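CCHC-type domain-containing protein (Trypanosoma brucei brucei, PDB 7C47) probably acts as a 3'-5' RNA exonuclease of the RNase D type, with zinc knuckles that bind zinc and nucleotides. Local coordinates at residues K149-L154 against L196-Y201. Residues are numbered along the deposited sequence; the frame is centred on the assembly and turned at random.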
loop_
_atom_site.group_PDB
_atom_site.type_symbol
_atom_site.label_atom_id
_atom_site.label_comp_id
_atom_site.label_asym_id
_atom_site.label_seq_id
_atom_site.Cartn_x
_atom_site.Cartn_y
_atom_site.Cartn_z
ATOM N N LYS A 149 6.486 -8.422 -3.116
ATOM C CA LYS A 149 7.377 -9.582 -2.953
ATOM C C LYS A 149 6.957 -10.438 -1.751
ATOM O O LYS A 149 6.691 -11.632 -1.896
ATOM C CB LYS A 149 8.829 -9.107 -2.778
ATOM C CG LYS A 149 9.899 -10.200 -2.727
ATOM C CD LYS A 149 10.639 -10.399 -4.050
ATOM C CE LYS A 149 10.007 -11.481 -4.914
ATOM N NZ LYS A 149 10.412 -12.850 -4.491
ATOM N N SER A 150 6.879 -9.811 -0.580
ATOM C CA SER A 150 6.588 -10.513 0.672
ATOM C C SER A 150 5.204 -11.178 0.714
ATOM O O SER A 150 5.071 -12.285 1.235
ATOM C CB SER A 150 6.742 -9.552 1.857
ATOM O OG SER A 150 6.583 -10.221 3.094
ATOM N N VAL A 151 4.188 -10.511 0.168
ATOM C CA VAL A 151 2.794 -10.975 0.272
ATOM C C VAL A 151 2.373 -11.849 -0.914
ATOM O O VAL A 151 1.782 -12.912 -0.718
ATOM C CB VAL A 151 1.817 -9.784 0.416
ATOM C CG1 VAL A 151 0.363 -10.255 0.450
ATOM C CG2 VAL A 151 2.142 -8.981 1.670
ATOM N N ALA A 152 2.657 -11.388 -2.131
ATOM C CA ALA A 152 2.208 -12.057 -3.360
ATOM C C ALA A 152 3.281 -12.901 -4.065
ATOM O O ALA A 152 2.940 -13.781 -4.859
ATOM C CB ALA A 152 1.642 -11.025 -4.325
ATOM N N GLY A 153 4.560 -12.633 -3.791
ATOM C CA GLY A 153 5.668 -13.324 -4.458
ATOM C C GLY A 153 6.139 -12.685 -5.759
ATOM O O GLY A 153 7.046 -13.214 -6.405
ATOM N N LEU A 154 5.554 -11.543 -6.131
ATOM C CA LEU A 154 5.864 -10.877 -7.400
ATOM C C LEU A 154 7.038 -9.913 -7.266
ATOM O O LEU A 154 7.221 -9.287 -6.221
ATOM C CB LEU A 154 4.652 -10.089 -7.912
ATOM C CG LEU A 154 3.279 -10.767 -7.916
ATOM C CD1 LEU A 154 2.294 -9.903 -8.693
ATOM C CD2 LEU A 154 3.337 -12.175 -8.494
ATOM N N LEU A 196 -4.911 -2.753 -5.864
ATOM C CA LEU A 196 -6.081 -3.639 -5.976
ATOM C C LEU A 196 -5.680 -5.113 -5.902
ATOM O O LEU A 196 -6.396 -5.928 -5.308
ATOM C CB LEU A 196 -6.860 -3.372 -7.273
ATOM C CG LEU A 196 -8.221 -4.072 -7.415
ATOM C CD1 LEU A 196 -9.213 -3.586 -6.366
ATOM C CD2 LEU A 196 -8.792 -3.869 -8.810
ATOM N N LEU A 197 -4.535 -5.440 -6.504
ATOM C CA LEU A 197 -3.978 -6.790 -6.443
ATOM C C LEU A 197 -3.644 -7.182 -4.999
ATOM O O LEU A 197 -3.991 -8.280 -4.560
ATOM C CB LEU A 197 -2.736 -6.892 -7.348
ATOM C CG LEU A 197 -2.003 -8.234 -7.545
ATOM C CD1 LEU A 197 -0.925 -8.488 -6.494
ATOM C CD2 LEU A 197 -2.973 -9.410 -7.614
ATOM N N LEU A 198 -2.987 -6.281 -4.265
ATOM C CA LEU A 198 -2.687 -6.511 -2.845
ATOM C C LEU A 198 -3.929 -6.751 -1.993
ATOM O O LEU A 198 -3.893 -7.583 -1.090
ATOM C CB LEU A 198 -1.876 -5.358 -2.239
ATOM C CG LEU A 198 -0.357 -5.465 -2.353
ATOM C CD1 LEU A 198 0.287 -4.125 -2.033
ATOM C CD2 LEU A 198 0.181 -6.543 -1.421
ATOM N N SER A 199 -5.021 -6.041 -2.277
ATOM C CA SER A 199 -6.245 -6.190 -1.479
ATOM C C SER A 199 -6.813 -7.616 -1.527
ATOM O O SER A 199 -7.358 -8.087 -0.531
ATOM C CB SER A 199 -7.310 -5.158 -1.869
ATOM O OG SER A 199 -7.911 -5.458 -3.109
ATOM N N ASN A 200 -6.657 -8.303 -2.662
ATOM C CA ASN A 200 -7.068 -9.714 -2.788
ATOM C C ASN A 200 -6.306 -10.650 -1.838
ATOM O O ASN A 200 -6.876 -11.619 -1.346
ATOM C CB ASN A 200 -6.901 -10.212 -4.230
ATOM C CG ASN A 200 -7.878 -9.565 -5.197
ATOM O OD1 ASN A 200 -9.011 -9.242 -4.845
ATOM N ND2 ASN A 200 -7.440 -9.383 -6.431
ATOM N N TYR A 201 -5.030 -10.354 -1.593
ATOM C CA TYR A 201 -4.211 -11.130 -0.657
ATOM C C TYR A 201 -4.450 -10.764 0.811
ATOM O O TYR A 201 -4.461 -11.645 1.671
ATOM C CB TYR A 201 -2.725 -10.985 -0.994
ATOM C CG TYR A 201 -2.329 -11.695 -2.269
ATOM C CD1 TYR A 201 -2.074 -13.070 -2.274
ATOM C CD2 TYR A 201 -2.213 -11.002 -3.474
ATOM C CE1 TYR A 201 -1.709 -13.729 -3.442
ATOM C CE2 TYR A 201 -1.848 -11.651 -4.649
ATOM C CZ TYR A 201 -1.598 -13.016 -4.628
ATOM O OH TYR A 201 -1.236 -13.667 -5.787
#
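Tyr201 lays one face of its ring against Ala152, and the numbers support a CH-pi contact: the methyl CB of Ala152 stands 3.9 Å from the centroid of the Tyr201 ring, 26° off the normal and displaced toward the rim. The displacement favours the CE2 side, where Ala152 CB comes within 3.6 Å of Tyr201 CE2. Val151 meets the base of the same side chain, its CG1 reaching Tyr201 CB at 3.5 Å, the two side chains lying alongside each other but running in opposing directions. Rotation about chi1 (177°) sets CG1 of Val151 opposite its own backbone N, which directs this branch at the tyrosine. Val151 also touches Leu198, with 4.1 Å between Val151 CB and Leu198 CD2. Gly153, with a positive phi of 88°, leaves the helical path, and the next residue, Leu154, returns to the interface, where its CD1 meets CD1 of Leu197 tip to tip at 4.1 Å. The contact is thus apolar throughout and buries 250 Å² in total. It packs the last part of helix 144-152 and the loop after it against helix 182-202, which carries the metal ligands Asp191 and His194 earlier in its course, within the exonuclease domain. Phe128 of helix 124-136 packs on Val151, Leu124 of that helix touches Leu198, and strand 97-100 of the central sheet offers Leu99 to Leu196 and Ser199.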